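Local coordinates for protein CT_858 (Chlamydia trachomatis, PDB 3DOR) that probably acts as a serine-type endopeptidase of the S41 peptidase family, secreted by the bacterium, at residues B[457-463]-B[481-487]; B[473-477]-B[530-534]; B[535-539]-B[551-555]. All coordinates share one frame. Numbering follows the deposited sequence.

Contact 1: B[457-463]-B[481-487]; sequences ICVLINE and RALIVGT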
ATOM      1  N   ILE B 457     -20.259 -22.242 -26.324  1.00 22.11           N
ATOM      2  CA  ILE B 457     -18.998 -22.155 -25.621  1.00 21.95           C
ATOM      3  C   ILE B 457     -18.820 -23.311 -24.653  1.00 23.59           C
ATOM      4  O   ILE B 457     -19.760 -23.696 -23.932  1.00 23.56           O
ATOM      5  CB  ILE B 457     -18.913 -20.844 -24.783  1.00 21.41           C
ATOM      6  CG1 ILE B 457     -19.042 -19.622 -25.693  1.00 21.49           C
ATOM      7  CG2 ILE B 457     -17.589 -20.796 -24.021  1.00 18.16           C
ATOM      8  CD1 ILE B 457     -19.083 -18.292 -24.936  1.00 27.28           C
ATOM      9  N   CYS B 458     -17.611 -23.858 -24.638  1.00 21.01           N
ATOM     10  CA  CYS B 458     -17.272 -24.928 -23.718  1.00 20.60           C
ATOM     11  C   CYS B 458     -16.088 -24.428 -22.898  1.00 21.31           C
ATOM     12  O   CYS B 458     -15.027 -24.132 -23.456  1.00 23.17           O
ATOM     13  CB  CYS B 458     -16.877 -26.196 -24.472  1.00 24.17           C
ATOM     14  SG  CYS B 458     -16.320 -27.516 -23.373  1.00 28.35           S
ATOM     15  N   VAL B 459     -16.271 -24.309 -21.584  1.00 21.23           N
ATOM     16  CA  VAL B 459     -15.204 -23.843 -20.704  1.00 19.87           C
ATOM     17  C   VAL B 459     -14.566 -25.010 -19.963  1.00 21.96           C
ATOM     18  O   VAL B 459     -15.265 -25.841 -19.372  1.00 22.18           O
ATOM     19  CB  VAL B 459     -15.729 -22.832 -19.636  1.00 18.68           C
ATOM     20  CG1 VAL B 459     -14.569 -22.289 -18.805  1.00 16.57           C
ATOM     21  CG2 VAL B 459     -16.464 -21.706 -20.304  1.00 16.22           C
ATOM     22  N   LEU B 460     -13.237 -25.064 -19.990  1.00 21.06           N
ATOM     23  CA  LEU B 460     -12.500 -26.119 -19.307  1.00 21.08           C
ATOM     24  C   LEU B 460     -12.014 -25.559 -17.972  1.00 22.54           C
ATOM     25  O   LEU B 460     -11.404 -24.486 -17.921  1.00 20.91           O
ATOM     26  CB  LEU B 460     -11.299 -26.569 -20.137  1.00 19.81           C
ATOM     27  CG  LEU B 460     -11.586 -26.865 -21.607  1.00 19.62           C
ATOM     28  CD1 LEU B 460     -10.277 -27.219 -22.283  1.00 14.94           C
ATOM     29  CD2 LEU B 460     -12.621 -27.999 -21.748  1.00 17.63           C
ATOM     30  N   ILE B 461     -12.277 -26.301 -16.900  1.00 22.07           N
ATOM     31  CA  ILE B 461     -11.905 -25.886 -15.547  1.00 22.83           C
ATOM     32  C   ILE B 461     -11.274 -27.032 -14.752  1.00 23.74           C
ATOM     33  O   ILE B 461     -11.414 -28.205 -15.108  1.00 23.19           O
ATOM     34  CB  ILE B 461     -13.154 -25.455 -14.750  1.00 23.50           C
ATOM     35  CG1 ILE B 461     -14.095 -26.661 -14.595  1.00 22.23           C
ATOM     36  CG2 ILE B 461     -13.900 -24.329 -15.481  1.00 21.26           C
ATOM     37  CD1 ILE B 461     -15.229 -26.460 -13.576  1.00 20.87           C
ATOM     38  N   ASN B 462     -10.577 -26.693 -13.677  1.00 20.85           N
ATOM     39  CA  ASN B 462     -10.012 -27.729 -12.831  1.00 21.97           C
ATOM     40  C   ASN B 462      -9.902 -27.233 -11.390  1.00 22.41           C
ATOM     41  O   ASN B 462     -10.345 -26.119 -11.069  1.00 20.93           O
ATOM     42  CB  ASN B 462      -8.664 -28.248 -13.376  1.00 19.64           C
ATOM     43  CG  ASN B 462      -7.518 -27.275 -13.189  1.00 21.15           C
ATOM     44  OD1 ASN B 462      -6.359 -27.663 -13.320  1.00 23.47           O
ATOM     45  ND2 ASN B 462      -7.824 -26.014 -12.894  1.00 18.03           N
ATOM     46  N   GLU B 463      -9.335 -28.071 -10.531  1.00 23.53           N
ATOM     47  CA  GLU B 463      -9.213 -27.771  -9.111  1.00 23.93           C
ATOM     48  C   GLU B 463      -8.219 -26.679  -8.778  1.00 24.71           C
ATOM     49  O   GLU B 463      -8.072 -26.306  -7.607  1.00 25.48           O
ATOM     50  CB  GLU B 463      -8.866 -29.045  -8.323  1.00 24.20           C
ATOM     51  CG  GLU B 463      -7.393 -29.417  -8.296  1.00 21.29           C
ATOM     52  CD  GLU B 463      -6.882 -29.962  -9.611  1.00 21.97           C
ATOM     53  OE1 GLU B 463      -5.653 -30.195  -9.730  1.00 23.18           O
ATOM     54  OE2 GLU B 463      -7.699 -30.168 -10.526  1.00 23.33           O
ATOM     55  N   ARG B 481     -25.075 -20.128 -20.251  1.00 23.59           N
ATOM     56  CA  ARG B 481     -24.416 -19.563 -21.437  1.00 25.94           C
ATOM     57  C   ARG B 481     -23.396 -20.529 -22.037  1.00 23.95           C
ATOM     58  O   ARG B 481     -23.150 -20.519 -23.243  1.00 24.92           O
ATOM     59  CB  ARG B 481     -23.675 -18.265 -21.062  1.00 25.77           C
ATOM     60  CG  ARG B 481     -24.020 -17.035 -21.892  1.00 35.13           C
ATOM     61  CD  ARG B 481     -23.193 -16.857 -23.165  1.00 31.61           C
ATOM     62  NE  ARG B 481     -23.431 -17.939 -24.093  1.00 37.34           N
ATOM     63  CZ  ARG B 481     -22.895 -18.042 -25.301  1.00 33.31           C
ATOM     64  NH1 ARG B 481     -22.080 -17.109 -25.770  1.00 30.18           N
ATOM     65  NH2 ARG B 481     -23.140 -19.125 -26.014  1.00 31.80           N
ATOM     66  N   ALA B 482     -22.785 -21.342 -21.188  1.00 21.68           N
ATOM     67  CA  ALA B 482     -21.769 -22.268 -21.655  1.00 22.43           C
ATOM     68  C   ALA B 482     -21.792 -23.616 -20.975  1.00 22.46           C
ATOM     69  O   ALA B 482     -22.333 -23.773 -19.879  1.00 25.70           O
ATOM     70  CB  ALA B 482     -20.383 -21.646 -21.475  1.00 20.26           C
ATOM     71  N   LEU B 483     -21.176 -24.584 -21.642  1.00 22.61           N
ATOM     72  CA  LEU B 483     -21.055 -25.941 -21.138  1.00 23.10           C
ATOM     73  C   LEU B 483     -19.754 -25.928 -20.322  1.00 22.24           C
ATOM     74  O   LEU B 483     -18.696 -25.566 -20.856  1.00 21.52           O
ATOM     75  CB  LEU B 483     -20.930 -26.897 -22.323  1.00 22.81           C
ATOM     76  CG  LEU B 483     -21.350 -28.372 -22.253  1.00 27.65           C
ATOM     77  CD1 LEU B 483     -20.158 -29.246 -22.569  1.00 23.11           C
ATOM     78  CD2 LEU B 483     -21.961 -28.713 -20.908  1.00 21.26           C
ATOM     79  N   ILE B 484     -19.816 -26.296 -19.044  1.00 19.43           N
ATOM     80  CA  ILE B 484     -18.613 -26.292 -18.207  1.00 21.72           C
ATOM     81  C   ILE B 484     -18.116 -27.729 -18.072  1.00 22.70           C
ATOM     82  O   ILE B 484     -18.862 -28.616 -17.657  1.00 23.09           O
ATOM     83  CB  ILE B 484     -18.883 -25.670 -16.798  1.00 22.14           C
ATOM     84  CG1 ILE B 484     -19.070 -24.151 -16.892  1.00 22.73           C
ATOM     85  CG2 ILE B 484     -17.668 -25.862 -15.903  1.00 20.14           C
ATOM     86  CD1 ILE B 484     -20.158 -23.716 -17.746  1.00 31.76           C
ATOM     87  N   VAL B 485     -16.847 -27.946 -18.416  1.00 22.65           N
ATOM     88  CA  VAL B 485     -16.262 -29.282 -18.405  1.00 23.78           C
ATOM     89  C   VAL B 485     -14.937 -29.369 -17.648  1.00 22.68           C
ATOM     90  O   VAL B 485     -14.146 -28.435 -17.675  1.00 25.80           O
ATOM     91  CB  VAL B 485     -16.029 -29.748 -19.864  1.00 21.94           C
ATOM     92  CG1 VAL B 485     -15.488 -31.167 -19.901  1.00 18.05           C
ATOM     93  CG2 VAL B 485     -17.335 -29.645 -20.642  1.00 22.05           C
ATOM     94  N   GLY B 486     -14.703 -30.499 -16.980  1.00 23.05           N
ATOM     95  CA  GLY B 486     -13.459 -30.700 -16.251  1.00 22.54           C
ATOM     96  C   GLY B 486     -13.706 -31.157 -14.825  1.00 24.76           C
ATOM     97  O   GLY B 486     -14.509 -32.067 -14.578  1.00 23.24           O
ATOM     98  N   THR B 487     -13.004 -30.542 -13.880  1.00 24.27           N
ATOM     99  CA  THR B 487     -13.208 -30.876 -12.483  1.00 24.60           C
ATOM    100  C   THR B 487     -13.517 -29.610 -11.684  1.00 24.83           C
ATOM    101  O   THR B 487     -13.103 -28.501 -12.057  1.00 23.22           O
ATOM    102  CB  THR B 487     -11.984 -31.643 -11.868  1.00 24.93           C
ATOM    103  OG1 THR B 487     -10.767 -30.914 -12.077  1.00 24.27           O
ATOM    104  CG2 THR B 487     -11.861 -33.030 -12.510  1.00 22.59           C
TER
HETATM  105  O   HOH W   1     -22.881 -22.730 -25.075  1.00 28.72           O
HETATM  106  O   HOH W   2      -9.761 -32.259  -9.603  1.00 33.73           O
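I457 packs its CB 3.7 Å from A482 CB and lays CD1 over one face of the R481 guanidinium, 3.3 Å from NH1; R481 NH2 bonds to K455 O and a sulfate. Water 1 links I457 N to R481 O. The parallel ladder begins with L483 N to I457 O, 2.8 Å. C458 packs SG 3.6 Å from V485 CG2, while its backbone serves strand 333-337. V459 makes both backbone bonds to strand 483-486, V485 N to V459 O and V459 N to L483 O, each 2.8 Å. L460 turns to the same face as C458 and V485. I461 gives N to V485 O (2.9 Å), takes T487 N on its O (3.1 Å) and sets CD1 3.4 Å from I484 CG2. A CB on G486 would clash with I461 O. Water 2 joins E463 OE2 to T487 OG1; E463 OE1 bonds S144. Alternate residues zip the two strands of a beta-alpha-beta unit: backbone polarity is spent within the sheet, leaving aliphatic side chains to both faces.

Contact 2: B[473-477]-B[530-534]; sequences PVVLK and VEPHI
This is a helix-to-loop contact at the side of the S41 peptidase core, where helix 468-478 meets the chain leading into edge strand 534-535. Residues 473-477 are helical, with K477 N bonded to P473 O at 2.7 Å. Residues 530-532 are extended (phi/psi -118/126, -83/148 and -88/168); H533 drops to -74/-43, and I534 returns to beta. Both segments advance in the same sense, CA of V474 lying 6.1 Å from CA of V530 and CA of K477 8.0 Å from CA of H533. At the start, V474 (chi1 88°) sets CB 3.7 Å from CG2 of V530 (chi1 t). K477, with chi1 to chi3 all t and chi4 m, reaches out from the helix to the loop: CE sits 3.7 Å from P532 C and 3.9 Å from the H533 ring centroid, only 1° off the normal, a CH-pi contact. NZ ends in a salt bridge with E531 OE2 at 3.0 Å. E531 reaches it by folding back (chi1 p, chi2 m), and its OE1 pairs with R519. With chi1 m and chi2 -84° the H533 ring turns its face to K477 CE, and NE2 makes a weak hydrogen bond to A482 O. The helix lies over the sheet through P473 on I461, L476 on V459 and K477 on I484, with V475 facing strand 361-368, while H533 and I534 bond by their backbones to I484 of strand 483-486.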
ATOM      1  N   PRO B 473     -16.629 -19.505 -14.606  1.00 23.96           N
ATOM      2  CA  PRO B 473     -17.552 -20.589 -14.967  1.00 22.87           C
ATOM      3  C   PRO B 473     -18.903 -20.546 -14.252  1.00 23.02           C
ATOM      4  O   PRO B 473     -19.920 -20.941 -14.824  1.00 23.25           O
ATOM      5  CB  PRO B 473     -16.753 -21.849 -14.634  1.00 20.26           C
ATOM      6  CG  PRO B 473     -15.913 -21.415 -13.480  1.00 22.77           C
ATOM      7  CD  PRO B 473     -15.436 -20.041 -13.926  1.00 24.13           C
ATOM      8  N   VAL B 474     -18.930 -20.054 -13.018  1.00 22.22           N
ATOM      9  CA  VAL B 474     -20.194 -20.011 -12.290  1.00 23.63           C
ATOM     10  C   VAL B 474     -21.200 -19.076 -12.966  1.00 24.28           C
ATOM     11  O   VAL B 474     -22.391 -19.393 -13.052  1.00 24.15           O
ATOM     12  CB  VAL B 474     -19.989 -19.621 -10.777  1.00 25.22           C
ATOM     13  CG1 VAL B 474     -20.007 -18.105 -10.574  1.00 22.26           C
ATOM     14  CG2 VAL B 474     -21.065 -20.289  -9.940  1.00 24.84           C
ATOM     15  N   VAL B 475     -20.723 -17.943 -13.473  1.00 24.99           N
ATOM     16  CA  VAL B 475     -21.598 -16.989 -14.157  1.00 22.32           C
ATOM     17  C   VAL B 475     -22.131 -17.607 -15.446  1.00 22.47           C
ATOM     18  O   VAL B 475     -23.323 -17.521 -15.747  1.00 21.94           O
ATOM     19  CB  VAL B 475     -20.847 -15.676 -14.512  1.00 22.74           C
ATOM     20  CG1 VAL B 475     -21.741 -14.782 -15.370  1.00 20.83           C
ATOM     21  CG2 VAL B 475     -20.452 -14.930 -13.229  1.00 22.01           C
ATOM     22  N   LEU B 476     -21.242 -18.230 -16.209  1.00 21.68           N
ATOM     23  CA  LEU B 476     -21.626 -18.867 -17.466  1.00 20.85           C
ATOM     24  C   LEU B 476     -22.520 -20.095 -17.244  1.00 22.72           C
ATOM     25  O   LEU B 476     -23.400 -20.394 -18.066  1.00 21.41           O
ATOM     26  CB  LEU B 476     -20.367 -19.259 -18.254  1.00 18.27           C
ATOM     27  CG  LEU B 476     -19.506 -18.058 -18.695  1.00 21.67           C
ATOM     28  CD1 LEU B 476     -18.227 -18.502 -19.430  1.00 18.33           C
ATOM     29  CD2 LEU B 476     -20.354 -17.173 -19.586  1.00 19.88           C
ATOM     30  N   LYS B 477     -22.290 -20.808 -16.144  1.00 23.18           N
ATOM     31  CA  LYS B 477     -23.090 -21.991 -15.841  1.00 23.96           C
ATOM     32  C   LYS B 477     -24.478 -21.603 -15.345  1.00 25.26           C
ATOM     33  O   LYS B 477     -25.479 -22.067 -15.887  1.00 26.73           O
ATOM     34  CB  LYS B 477     -22.401 -22.853 -14.782  1.00 21.40           C
ATOM     35  CG  LYS B 477     -23.047 -24.227 -14.565  1.00 21.27           C
ATOM     36  CD  LYS B 477     -22.139 -25.107 -13.701  1.00 22.02           C
ATOM     37  CE  LYS B 477     -22.527 -26.585 -13.768  1.00 22.35           C
ATOM     38  NZ  LYS B 477     -23.877 -26.874 -13.195  1.00 22.47           N
ATOM     39  N   VAL B 530     -17.104 -24.562  -7.791  1.00 23.55           N
ATOM     40  CA  VAL B 530     -18.114 -24.638  -8.826  1.00 21.36           C
ATOM     41  C   VAL B 530     -17.971 -25.957  -9.562  1.00 22.51           C
ATOM     42  O   VAL B 530     -16.890 -26.304 -10.055  1.00 21.05           O
ATOM     43  CB  VAL B 530     -17.939 -23.485  -9.828  1.00 24.99           C
ATOM     44  CG1 VAL B 530     -19.013 -23.540 -10.893  1.00 22.92           C
ATOM     45  CG2 VAL B 530     -17.965 -22.159  -9.086  1.00 26.78           C
ATOM     46  N   GLU B 531     -19.076 -26.685  -9.626  1.00 22.04           N
ATOM     47  CA  GLU B 531     -19.121 -27.968 -10.292  1.00 24.24           C
ATOM     48  C   GLU B 531     -19.313 -27.775 -11.787  1.00 25.82           C
ATOM     49  O   GLU B 531     -19.937 -26.804 -12.225  1.00 26.22           O
ATOM     50  CB  GLU B 531     -20.285 -28.810  -9.736  1.00 25.46           C
ATOM     51  CG  GLU B 531     -21.699 -28.398 -10.210  1.00 24.59           C
ATOM     52  CD  GLU B 531     -22.162 -27.013  -9.718  1.00 29.95           C
ATOM     53  OE1 GLU B 531     -21.659 -26.524  -8.682  1.00 27.55           O
ATOM     54  OE2 GLU B 531     -23.057 -26.417 -10.363  1.00 27.88           O
ATOM     55  N   PRO B 532     -18.752 -28.686 -12.594  1.00 25.88           N
ATOM     56  CA  PRO B 532     -18.887 -28.610 -14.052  1.00 24.99           C
ATOM     57  C   PRO B 532     -20.167 -29.347 -14.425  1.00 24.80           C
ATOM     58  O   PRO B 532     -20.746 -30.024 -13.582  1.00 21.54           O
ATOM     59  CB  PRO B 532     -17.658 -29.360 -14.549  1.00 25.60           C
ATOM     60  CG  PRO B 532     -17.510 -30.452 -13.505  1.00 27.28           C
ATOM     61  CD  PRO B 532     -17.726 -29.677 -12.209  1.00 26.15           C
ATOM     62  N   HIS B 533     -20.619 -29.193 -15.669  1.00 23.22           N
ATOM     63  CA  HIS B 533     -21.798 -29.918 -16.144  1.00 23.35           C
ATOM     64  C   HIS B 533     -21.303 -31.348 -16.334  1.00 22.84           C
ATOM     65  O   HIS B 533     -21.979 -32.298 -15.974  1.00 24.08           O
ATOM     66  CB  HIS B 533     -22.266 -29.410 -17.515  1.00 22.62           C
ATOM     67  CG  HIS B 533     -22.895 -28.056 -17.488  1.00 22.97           C
ATOM     68  ND1 HIS B 533     -24.227 -27.860 -17.181  1.00 24.88           N
ATOM     69  CD2 HIS B 533     -22.388 -26.834 -17.775  1.00 17.83           C
ATOM     70  CE1 HIS B 533     -24.515 -26.574 -17.292  1.00 22.68           C
ATOM     71  NE2 HIS B 533     -23.417 -25.931 -17.650  1.00 23.03           N
ATOM     72  N   ILE B 534     -20.108 -31.481 -16.905  1.00 22.78           N
ATOM     73  CA  ILE B 534     -19.526 -32.791 -17.169  1.00 23.68           C
ATOM     74  C   ILE B 534     -18.213 -32.982 -16.409  1.00 24.51           C
ATOM     75  O   ILE B 534     -17.239 -32.274 -16.660  1.00 22.33           O
ATOM     76  CB  ILE B 534     -19.224 -32.986 -18.684  1.00 24.25           C
ATOM     77  CG1 ILE B 534     -20.482 -32.751 -19.533  1.00 21.90           C
ATOM     78  CG2 ILE B 534     -18.652 -34.376 -18.915  1.00 23.97           C
ATOM     79  CD1 ILE B 534     -21.626 -33.696 -19.249  1.00 23.97           C
TER

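Contact 3: B[535-539]-B[551-555]; sequences DLPFT and YLDKV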
ATOM      1  N   ASP B 535     -18.186 -33.941 -15.489  1.00 24.87           N
ATOM      2  CA  ASP B 535     -16.976 -34.211 -14.731  1.00 26.62           C
ATOM      3  C   ASP B 535     -16.037 -34.991 -15.642  1.00 25.35           C
ATOM      4  O   ASP B 535     -16.347 -36.098 -16.051  1.00 25.66           O
ATOM      5  CB  ASP B 535     -17.299 -35.022 -13.483  1.00 28.48           C
ATOM      6  CG  ASP B 535     -16.073 -35.291 -12.642  1.00 34.83           C
ATOM      7  OD1 ASP B 535     -15.377 -36.295 -12.896  1.00 40.45           O
ATOM      8  OD2 ASP B 535     -15.789 -34.488 -11.737  1.00 37.80           O
ATOM      9  N   LEU B 536     -14.894 -34.396 -15.962  1.00 26.35           N
ATOM     10  CA  LEU B 536     -13.926 -35.010 -16.860  1.00 25.59           C
ATOM     11  C   LEU B 536     -12.520 -34.862 -16.303  1.00 26.81           C
ATOM     12  O   LEU B 536     -11.795 -33.930 -16.663  1.00 27.95           O
ATOM     13  CB  LEU B 536     -13.986 -34.319 -18.220  1.00 25.34           C
ATOM     14  CG  LEU B 536     -13.873 -35.074 -19.544  1.00 26.47           C
ATOM     15  CD1 LEU B 536     -13.245 -34.130 -20.552  1.00 24.69           C
ATOM     16  CD2 LEU B 536     -13.054 -36.349 -19.422  1.00 28.71           C
ATOM     17  N   PRO B 537     -12.118 -35.767 -15.403  1.00 25.92           N
ATOM     18  CA  PRO B 537     -10.773 -35.693 -14.830  1.00 23.57           C
ATOM     19  C   PRO B 537      -9.738 -36.193 -15.825  1.00 23.61           C
ATOM     20  O   PRO B 537     -10.084 -36.806 -16.830  1.00 25.80           O
ATOM     21  CB  PRO B 537     -10.872 -36.599 -13.602  1.00 24.54           C
ATOM     22  CG  PRO B 537     -11.836 -37.677 -14.071  1.00 25.91           C
ATOM     23  CD  PRO B 537     -12.908 -36.852 -14.784  1.00 26.04           C
ATOM     24  N   PHE B 538      -8.469 -35.920 -15.558  1.00 23.93           N
ATOM     25  CA  PHE B 538      -7.390 -36.395 -16.426  1.00 25.40           C
ATOM     26  C   PHE B 538      -7.052 -37.827 -15.992  1.00 27.73           C
ATOM     27  O   PHE B 538      -6.883 -38.089 -14.802  1.00 27.32           O
ATOM     28  CB  PHE B 538      -6.154 -35.503 -16.279  1.00 23.95           C
ATOM     29  CG  PHE B 538      -6.369 -34.083 -16.745  1.00 26.76           C
ATOM     30  CD1 PHE B 538      -6.066 -33.007 -15.906  1.00 24.50           C
ATOM     31  CD2 PHE B 538      -6.875 -33.821 -18.025  1.00 24.69           C
ATOM     32  CE1 PHE B 538      -6.268 -31.685 -16.332  1.00 25.95           C
ATOM     33  CE2 PHE B 538      -7.081 -32.502 -18.461  1.00 25.04           C
ATOM     34  CZ  PHE B 538      -6.779 -31.433 -17.616  1.00 25.01           C
ATOM     35  N   THR B 539      -6.980 -38.754 -16.948  1.00 28.28           N
ATOM     36  CA  THR B 539      -6.665 -40.145 -16.633  1.00 28.85           C
ATOM     37  C   THR B 539      -5.155 -40.349 -16.660  1.00 29.92           C
ATOM     38  O   THR B 539      -4.402 -39.448 -17.037  1.00 30.22           O
ATOM     39  CB  THR B 539      -7.276 -41.131 -17.662  1.00 29.42           C
ATOM     40  OG1 THR B 539      -6.736 -40.850 -18.962  1.00 26.91           O
ATOM     41  CG2 THR B 539      -8.801 -41.021 -17.698  1.00 27.08           C
ATOM     42  N   TYR B 551      -8.871 -37.069 -22.787  1.00 24.13           N
ATOM     43  CA  TYR B 551      -9.543 -35.859 -22.337  1.00 23.13           C
ATOM     44  C   TYR B 551      -9.982 -35.047 -23.566  1.00 23.16           C
ATOM     45  O   TYR B 551     -11.158 -34.710 -23.723  1.00 22.16           O
ATOM     46  CB  TYR B 551      -8.576 -35.032 -21.489  1.00 20.93           C
ATOM     47  CG  TYR B 551      -9.102 -33.681 -21.050  1.00 21.80           C
ATOM     48  CD1 TYR B 551      -9.932 -33.562 -19.932  1.00 22.10           C
ATOM     49  CD2 TYR B 551      -8.739 -32.511 -21.731  1.00 18.77           C
ATOM     50  CE1 TYR B 551     -10.386 -32.312 -19.494  1.00 20.59           C
ATOM     51  CE2 TYR B 551      -9.188 -31.256 -21.307  1.00 20.30           C
ATOM     52  CZ  TYR B 551     -10.004 -31.163 -20.185  1.00 23.11           C
ATOM     53  OH  TYR B 551     -10.404 -29.928 -19.725  1.00 24.59           O
ATOM     54  N   LEU B 552      -9.032 -34.749 -24.445  1.00 22.97           N
ATOM     55  CA  LEU B 552      -9.337 -33.967 -25.641  1.00 24.45           C
ATOM     56  C   LEU B 552     -10.370 -34.591 -26.571  1.00 25.15           C
ATOM     57  O   LEU B 552     -11.233 -33.882 -27.094  1.00 23.72           O
ATOM     58  CB  LEU B 552      -8.052 -33.648 -26.413  1.00 24.05           C
ATOM     59  CG  LEU B 552      -7.192 -32.574 -25.743  1.00 25.04           C
ATOM     60  CD1 LEU B 552      -5.931 -32.307 -26.567  1.00 27.21           C
ATOM     61  CD2 LEU B 552      -8.010 -31.301 -25.593  1.00 23.12           C
ATOM     62  N   ASP B 553     -10.306 -35.905 -26.779  1.00 27.43           N
ATOM     63  CA  ASP B 553     -11.286 -36.541 -27.658  1.00 29.38           C
ATOM     64  C   ASP B 553     -12.682 -36.384 -27.083  1.00 28.40           C
ATOM     65  O   ASP B 553     -13.657 -36.230 -27.818  1.00 26.70           O
ATOM     66  CB  ASP B 553     -10.992 -38.029 -27.851  1.00 34.41           C
ATOM     67  CG  ASP B 553      -9.809 -38.271 -28.759  1.00 39.47           C
ATOM     68  OD1 ASP B 553      -9.477 -37.373 -29.574  1.00 41.13           O
ATOM     69  OD2 ASP B 553      -9.224 -39.369 -28.662  1.00 44.83           O
ATOM     70  N   LYS B 554     -12.782 -36.414 -25.761  1.00 28.24           N
ATOM     71  CA  LYS B 554     -14.089 -36.263 -25.150  1.00 28.04           C
ATOM     72  C   LYS B 554     -14.545 -34.810 -25.226  1.00 25.85           C
ATOM     73  O   LYS B 554     -15.728 -34.536 -25.441  1.00 24.46           O
ATOM     74  CB  LYS B 554     -14.084 -36.758 -23.697  1.00 29.48           C
ATOM     75  CG  LYS B 554     -15.484 -36.974 -23.155  1.00 35.87           C
ATOM     76  CD  LYS B 554     -16.452 -37.251 -24.311  1.00 39.50           C
ATOM     77  CE  LYS B 554     -17.596 -38.144 -23.934  1.00 40.10           C
ATOM     78  NZ  LYS B 554     -17.129 -39.540 -23.690  1.00 43.40           N
ATOM     79  N   VAL B 555     -13.614 -33.873 -25.061  1.00 24.46           N
ATOM     80  CA  VAL B 555     -13.982 -32.461 -25.158  1.00 24.58           C
ATOM     81  C   VAL B 555     -14.541 -32.200 -26.567  1.00 25.12           C
ATOM     82  O   VAL B 555     -15.533 -31.487 -26.734  1.00 24.10           O
ATOM     83  CB  VAL B 555     -12.767 -31.537 -24.915  1.00 23.80           C
ATOM     84  CG1 VAL B 555     -13.114 -30.108 -25.313  1.00 22.31           C
ATOM     85  CG2 VAL B 555     -12.351 -31.600 -23.439  1.00 21.14           C
TER
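L536 points toward helix 549-564, while F538 leaves the loop sideways and brings its ring to the helix. L536 adopts an unusual conformation, chi1 lying between wells at -141° with chi2 t, and this carries CD1 to the helix surface: 3.4 Å from Y551 CD1, 3.9 Å from V555 CG2 and 4.2 Å from K554 CB. The tyrosine, with chi1 t and chi2 82°, offers one ring face to F538, whose m rotamer with chi2 at 127° swings the phenyl ring across to it. The result is an edge-to-face pair, centroids of the F538 and Y551 rings 4.6 Å apart and planes at 57°, with F538 CE2 3.4 Å from Y551 CD1. F538 also meets the rings of Y548 and F261, so an aromatic cluster forms here. In the alpha/beta layering of the S41 core, helix 549-564 covers the sheet face bearing L460, L483 and V485, and the loop brings the chain from the edge strand 534-535 to that side; Y551 and V555 (chi1 t) both also touch L460. K554 starts toward the loop but, with chi1 t and chi2 off-well at 25°, bends away, and NZ bonds to A572 O near the C-terminus. T539, chi1 p, is the N-cap of helix 540-544: its side chain caps a backbone N just beyond the segment, and D542 OD2 accepts T539 N, as in a capping box. The other oxygen of D542, OD1, takes Y551 N, tying the start of the short helix to the next one.

How the contacts relate
All three contacts are built on one mixed sheet, on the same side of the chain's centre. Along the chain, contacts 1 and 2 interleave: strand 457-461, helix 468-478 and strand 483-486 form the beta-alpha-beta unit, and residues 530-534 return beside it. Contact 3 follows in series, beginning where contact 2 ends. The centre of contact 1 lies about 6 Å from that of contact 2 and about 11 Å from that of contact 3. The centres of contacts 2 and 3 are about 16 Å apart, so contact 1 is the middle layer. Helix 468-478 packs on its V459 and I484 face, helix 549-564 on its L460 and V485 face. The chain through 530-539 crosses between layers at the sheet's edge, completing the sandwich.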